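2,3-dehydroadipyl-CoA hydratase (Escherichia coli, PDB 4FZW) catalyses the reversible hydration of 2,3-dehydroadipyl-CoA to 3-hydroxyadipyl-CoA in the degradation of phenylacetate. Local coordinates at residues T167-Q172 / S178-S183; I99-G104 / E188-L193. All coordinates share one frame; numbering follows the deposited sequence.

Contact 1: T167-Q172 / S178-S183; sequences TAQQAQ and SDVFPS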
loop_
_atom_site.group_PDB
_atom_site.type_symbol
_atom_site.label_atom_id
_atom_site.label_comp_id
_atom_site.label_asym_id
_atom_site.label_seq_id
_atom_site.Cartn_x
_atom_site.Cartn_y
_atom_site.Cartn_z
ATOM N N THR B 167 -18.011 -26.036 -8.883
ATOM C CA THR B 167 -18.007 -26.488 -10.262
ATOM C C THR B 167 -17.403 -25.412 -11.155
ATOM O O THR B 167 -17.259 -24.261 -10.749
ATOM C CB THR B 167 -19.422 -26.812 -10.789
ATOM O OG1 THR B 167 -20.234 -25.630 -10.736
ATOM C CG2 THR B 167 -20.075 -27.938 -9.983
ATOM N N ALA B 168 -17.075 -25.801 -12.379
ATOM C CA ALA B 168 -16.655 -24.884 -13.429
ATOM C C ALA B 168 -17.635 -23.728 -13.630
ATOM O O ALA B 168 -17.220 -22.594 -13.874
ATOM C CB ALA B 168 -16.500 -25.664 -14.736
ATOM N N GLN B 169 -18.930 -24.031 -13.546
ATOM C CA GLN B 169 -19.978 -23.036 -13.761
ATOM C C GLN B 169 -20.088 -22.034 -12.610
ATOM O O GLN B 169 -20.236 -20.828 -12.830
ATOM C CB GLN B 169 -21.347 -23.698 -14.003
ATOM C CG GLN B 169 -21.431 -24.649 -15.222
ATOM C CD GLN B 169 -20.671 -25.958 -15.020
ATOM O OE1 GLN B 169 -20.380 -26.379 -13.883
ATOM N NE2 GLN B 169 -20.337 -26.604 -16.136
ATOM N N GLN B 170 -20.043 -22.539 -11.383
ATOM C CA GLN B 170 -19.919 -21.660 -10.233
ATOM C C GLN B 170 -18.669 -20.779 -10.349
ATOM O O GLN B 170 -18.699 -19.592 -9.983
ATOM C CB GLN B 170 -19.863 -22.460 -8.925
ATOM C CG GLN B 170 -21.169 -23.147 -8.509
ATOM C CD GLN B 170 -20.930 -24.155 -7.413
ATOM O OE1 GLN B 170 -20.064 -25.028 -7.545
ATOM N NE2 GLN B 170 -21.669 -24.025 -6.304
ATOM N N ALA B 171 -17.587 -21.342 -10.883
ATOM C CA ALA B 171 -16.317 -20.616 -10.917
ATOM C C ALA B 171 -16.324 -19.540 -11.985
ATOM O O ALA B 171 -15.625 -18.550 -11.852
ATOM C CB ALA B 171 -15.118 -21.554 -11.088
ATOM N N GLN B 172 -17.118 -19.722 -13.036
ATOM C CA GLN B 172 -17.225 -18.693 -14.071
ATOM C C GLN B 172 -18.053 -17.511 -13.575
ATOM O O GLN B 172 -17.715 -16.351 -13.837
ATOM C CB GLN B 172 -17.826 -19.245 -15.361
ATOM C CG GLN B 172 -18.141 -18.148 -16.364
ATOM C CD GLN B 172 -18.323 -18.666 -17.763
ATOM O OE1 GLN B 172 -18.563 -19.854 -17.975
ATOM N NE2 GLN B 172 -18.208 -17.775 -18.736
ATOM N N SER B 178 -13.017 -17.728 -16.873
ATOM C CA SER B 178 -13.659 -16.802 -17.795
ATOM C C SER B 178 -14.177 -17.491 -19.063
ATOM O O SER B 178 -14.514 -16.831 -20.046
ATOM C CB SER B 178 -12.743 -15.600 -18.118
ATOM O OG SER B 178 -11.494 -15.995 -18.664
ATOM N N ASP B 179 -14.253 -18.818 -19.020
ATOM C CA ASP B 179 -14.747 -19.628 -20.135
ATOM C C ASP B 179 -15.008 -21.024 -19.627
ATOM O O ASP B 179 -14.168 -21.589 -18.912
ATOM C CB ASP B 179 -13.730 -19.716 -21.283
ATOM C CG ASP B 179 -14.024 -18.747 -22.406
ATOM O OD1 ASP B 179 -15.211 -18.577 -22.775
ATOM O OD2 ASP B 179 -13.054 -18.161 -22.926
ATOM N N VAL B 180 -16.175 -21.559 -20.000
ATOM C CA VAL B 180 -16.536 -22.944 -19.724
ATOM C C VAL B 180 -16.936 -23.645 -21.037
ATOM O O VAL B 180 -17.877 -23.224 -21.717
ATOM C CB VAL B 180 -17.717 -23.040 -18.742
ATOM C CG1 VAL B 180 -18.219 -24.509 -18.625
ATOM C CG2 VAL B 180 -17.346 -22.492 -17.401
ATOM N N PHE B 181 -16.232 -24.720 -21.389
ATOM C CA PHE B 181 -16.509 -25.426 -22.634
ATOM C C PHE B 181 -16.753 -26.892 -22.349
ATOM O O PHE B 181 -16.424 -27.375 -21.255
ATOM C CB PHE B 181 -15.350 -25.310 -23.637
ATOM C CG PHE B 181 -15.035 -23.905 -24.061
ATOM C CD1 PHE B 181 -15.968 -23.147 -24.751
ATOM C CD2 PHE B 181 -13.786 -23.349 -23.789
ATOM C CE1 PHE B 181 -15.663 -21.843 -25.148
ATOM C CE2 PHE B 181 -13.480 -22.069 -24.183
ATOM C CZ PHE B 181 -14.410 -21.311 -24.861
ATOM N N PRO B 182 -17.353 -27.599 -23.331
ATOM C CA PRO B 182 -17.369 -29.069 -23.319
ATOM C C PRO B 182 -15.956 -29.613 -23.156
ATOM O O PRO B 182 -15.039 -29.258 -23.886
ATOM C CB PRO B 182 -17.959 -29.436 -24.697
ATOM C CG PRO B 182 -18.856 -28.316 -25.014
ATOM C CD PRO B 182 -18.236 -27.054 -24.380
ATOM N N SER B 183 -15.818 -30.496 -22.180
ATOM C CA SER B 183 -14.577 -31.183 -21.869
ATOM C C SER B 183 -13.697 -31.581 -23.058
ATOM O O SER B 183 -12.472 -31.488 -22.992
ATOM C CB SER B 183 -14.888 -32.410 -21.020
ATOM O OG SER B 183 -15.661 -32.017 -19.897
#
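The CA atoms of Ala168 and Val180 lie 6.6 Å apart, and those of Gln172 and Ser178 are 5.5 Å apart, where helix 168-173 packs against strand 180-181 and the residues just before it. Val180 is the centre of the contact. Its CG2 branch faces the helix, 4.2 Å from Ala168 CB, and also lies near the backbone O of Ala168. The CG1 branch meets Gln169, whose NE2 stands 3.9 Å from it; the two side chains cross at about a right angle. That amide has its polar partner elsewhere, in the backbone O of Glu124. Gln172 flanks the valine from the next turn. Its CG is anti to the backbone N (chi1 171°) and the chain stays extended, which carries the amide out along Val180 to Ser178 and Asp179. OE1 lies against CG2 and CB of Val180, while NE2 is 4.0 Å from Ser178 O, too far for a hydrogen bond. With an alanine at Gln172, Val180 CG2 would probably lose the amide that lies against it. Thr167 and Gln170 form a capping box: Gln170 N donates to Thr167 OG1 at 3.2 Å, and Thr167 N donates to Gln170 OE1. In Ser178 and Asp179 CB points away from the helix. Ser178 OG is hydrogen-bonded to Ser154 of a second subunit, and Asp179 OD2 forms a salt bridge with Lys158 of that subunit. The contact thus packs a short helix on the last strand of the six-stranded sheet of this crotonase fold. The segments meet by van der Waals touch without bonds: one methyl pair, otherwise amide or carbonyl atoms against the valine.

Contact 2: I99-G104 / E188-L193; sequences IAAVNG and EYALQL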
loop_
_atom_site.group_PDB
_atom_site.type_symbol
_atom_site.label_atom_id
_atom_site.label_comp_id
_atom_site.label_asym_id
_atom_site.label_seq_id
_atom_site.Cartn_x
_atom_site.Cartn_y
_atom_site.Cartn_z
ATOM N N ILE B 99 -2.016 -19.167 -20.053
ATOM C CA ILE B 99 -3.384 -19.646 -19.996
ATOM C C ILE B 99 -3.438 -21.066 -19.410
ATOM O O ILE B 99 -2.681 -21.965 -19.818
ATOM C CB ILE B 99 -4.071 -19.563 -21.388
ATOM C CG1 ILE B 99 -4.117 -18.102 -21.872
ATOM C CG2 ILE B 99 -5.482 -20.116 -21.310
ATOM C CD1 ILE B 99 -4.249 -17.939 -23.382
ATOM N N ALA B 100 -4.309 -21.251 -18.423
ATOM C CA ALA B 100 -4.532 -22.562 -17.845
ATOM C C ALA B 100 -5.786 -23.136 -18.485
ATOM O O ALA B 100 -6.855 -22.540 -18.374
ATOM C CB ALA B 100 -4.716 -22.454 -16.347
ATOM N N ALA B 101 -5.658 -24.272 -19.166
ATOM C CA ALA B 101 -6.813 -24.986 -19.703
ATOM C C ALA B 101 -7.122 -26.118 -18.762
ATOM O O ALA B 101 -6.414 -27.123 -18.744
ATOM C CB ALA B 101 -6.502 -25.528 -21.076
ATOM N N VAL B 102 -8.170 -25.948 -17.968
ATOM C CA VAL B 102 -8.455 -26.905 -16.912
ATOM C C VAL B 102 -9.600 -27.852 -17.273
ATOM O O VAL B 102 -10.708 -27.430 -17.557
ATOM C CB VAL B 102 -8.750 -26.197 -15.577
ATOM C CG1 VAL B 102 -8.833 -27.206 -14.415
ATOM C CG2 VAL B 102 -7.709 -25.144 -15.300
ATOM N N ASN B 103 -9.288 -29.136 -17.276
ATOM C CA ASN B 103 -10.276 -30.178 -17.337
ATOM C C ASN B 103 -10.196 -30.941 -16.033
ATOM O O ASN B 103 -9.116 -31.206 -15.523
ATOM C CB ASN B 103 -10.025 -31.143 -18.512
ATOM C CG ASN B 103 -10.720 -30.717 -19.791
ATOM O OD1 ASN B 103 -11.923 -30.437 -19.807
ATOM N ND2 ASN B 103 -9.970 -30.696 -20.881
ATOM N N GLY B 104 -11.354 -31.313 -15.510
ATOM C CA GLY B 104 -11.427 -32.105 -14.301
ATOM C C GLY B 104 -10.799 -31.387 -13.122
ATOM O O GLY B 104 -10.785 -30.156 -13.068
ATOM N N GLU B 188 -8.565 -27.531 -26.835
ATOM C CA GLU B 188 -8.600 -27.013 -28.194
ATOM C C GLU B 188 -8.958 -25.513 -28.252
ATOM O O GLU B 188 -8.385 -24.741 -29.045
ATOM C CB GLU B 188 -9.574 -27.831 -29.055
ATOM C CG GLU B 188 -9.636 -27.343 -30.503
ATOM C CD GLU B 188 -10.621 -28.149 -31.369
ATOM O OE1 GLU B 188 -11.054 -29.249 -30.936
ATOM O OE2 GLU B 188 -10.956 -27.681 -32.482
ATOM N N TYR B 189 -9.926 -25.114 -27.434
ATOM C CA TYR B 189 -10.407 -23.742 -27.451
ATOM C C TYR B 189 -9.413 -22.818 -26.719
ATOM O O TYR B 189 -9.253 -21.647 -27.061
ATOM C CB TYR B 189 -11.816 -23.666 -26.838
ATOM C CG TYR B 189 -12.865 -24.168 -27.772
ATOM C CD1 TYR B 189 -12.515 -24.655 -29.020
ATOM C CD2 TYR B 189 -14.217 -24.148 -27.428
ATOM C CE1 TYR B 189 -13.474 -25.114 -29.907
ATOM C CE2 TYR B 189 -15.195 -24.605 -28.318
ATOM C CZ TYR B 189 -14.801 -25.088 -29.554
ATOM O OH TYR B 189 -15.715 -25.552 -30.469
ATOM N N ALA B 190 -8.750 -23.369 -25.711
ATOM C CA ALA B 190 -7.729 -22.661 -24.971
ATOM C C ALA B 190 -6.556 -22.329 -25.892
ATOM O O ALA B 190 -6.003 -21.220 -25.811
ATOM C CB ALA B 190 -7.280 -23.499 -23.788
ATOM N N LEU B 191 -6.203 -23.285 -26.763
ATOM C CA LEU B 191 -5.200 -23.083 -27.821
ATOM C C LEU B 191 -5.616 -22.054 -28.858
ATOM O O LEU B 191 -4.769 -21.353 -29.392
ATOM C CB LEU B 191 -4.814 -24.402 -28.512
ATOM C CG LEU B 191 -4.055 -25.409 -27.636
ATOM C CD1 LEU B 191 -3.986 -26.763 -28.312
ATOM C CD2 LEU B 191 -2.637 -24.874 -27.304
ATOM N N GLN B 192 -6.913 -21.942 -29.139
ATOM C CA GLN B 192 -7.373 -20.925 -30.101
ATOM C C GLN B 192 -7.276 -19.522 -29.491
ATOM O O GLN B 192 -6.938 -18.547 -30.180
ATOM C CB GLN B 192 -8.789 -21.209 -30.611
ATOM N N LEU B 193 -7.549 -19.450 -28.187
ATOM C CA LEU B 193 -7.396 -18.233 -27.401
ATOM C C LEU B 193 -5.948 -17.739 -27.345
ATOM O O LEU B 193 -5.689 -16.536 -27.434
ATOM C CB LEU B 193 -7.884 -18.485 -25.981
ATOM C CG LEU B 193 -7.880 -17.282 -25.050
ATOM C CD1 LEU B 193 -8.900 -16.256 -25.506
ATOM C CD2 LEU B 193 -8.187 -17.752 -23.637
#
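Their first torsions bring Ile99 and Leu193 together. In Ile99, CG1 is anti to the carbonyl carbon and beside the backbone N (chi1 -61°), and CD1 at its end reaches the helix. In Leu193, CG is anti to the backbone N (chi1 -176°), and the branch point with CD2 comes to the strand. The Ile99 CD1 methyl sits 4.0 Å from Leu193 CD2 and equally near Leu193 CG, at an oblique crossing of the two side chains. Its approach to Ala190 O, at 4.4 Å, is marginal. Further along the strand the contact is between two alanines. Ala101 CB and Ala190 CB face each other at 3.5 Å, and their CA atoms are 5.8 Å apart. These small side chains let the backbones come close. The axes of strand 99-102 and helix 188-193 approach to 8.6 Å and run nearly antiparallel, at 166°. Ile99 and Ala101, two residues apart in the strand, point to the helix, and Ala190 and Leu193, one turn apart, answer them. Val121 of the neighbouring strand 119-123 touches Ala101, Ala190 and Leu193, and Ile99 also packs on Ala194 and Met197 farther along the helix. Glu188 and Tyr189, which do not touch the strand, have partners on the chain of another protein: Glu188 forms a salt bridge with a basic side chain there, and Tyr189 OH bonds to that protein too. This is helix-on-sheet packing of the crotonase fold, with helix 186-197 laid against one face of the six-stranded sheet. The side-chain contacts between the two segments are all aliphatic. Methyl meets methyl at the alanines, and branched chains meet at Ile99 and Leu193, one helical turn on, so the packing gives no directional bonds.

From the N terminus, the chain first enters contact 2 at 99-104, on a central strand of the six-stranded sheet. It then makes strand 119-123 and helix 146-162 before reaching 167-172. Contact 1 closes a short loop, with five residues between its segments, and brings the chain to edge strand 180-181. Helix 186-197 follows almost at once, and 188-193 returns to the strand at 99-104, closing a loop with 83 residues between its segments. The small loop therefore lies wholly within the large one. The two contacts touch where the rings of Phe181 and Tyr189 meet edge-to-face. Together they tie a short helix and a longer one to the same sheet.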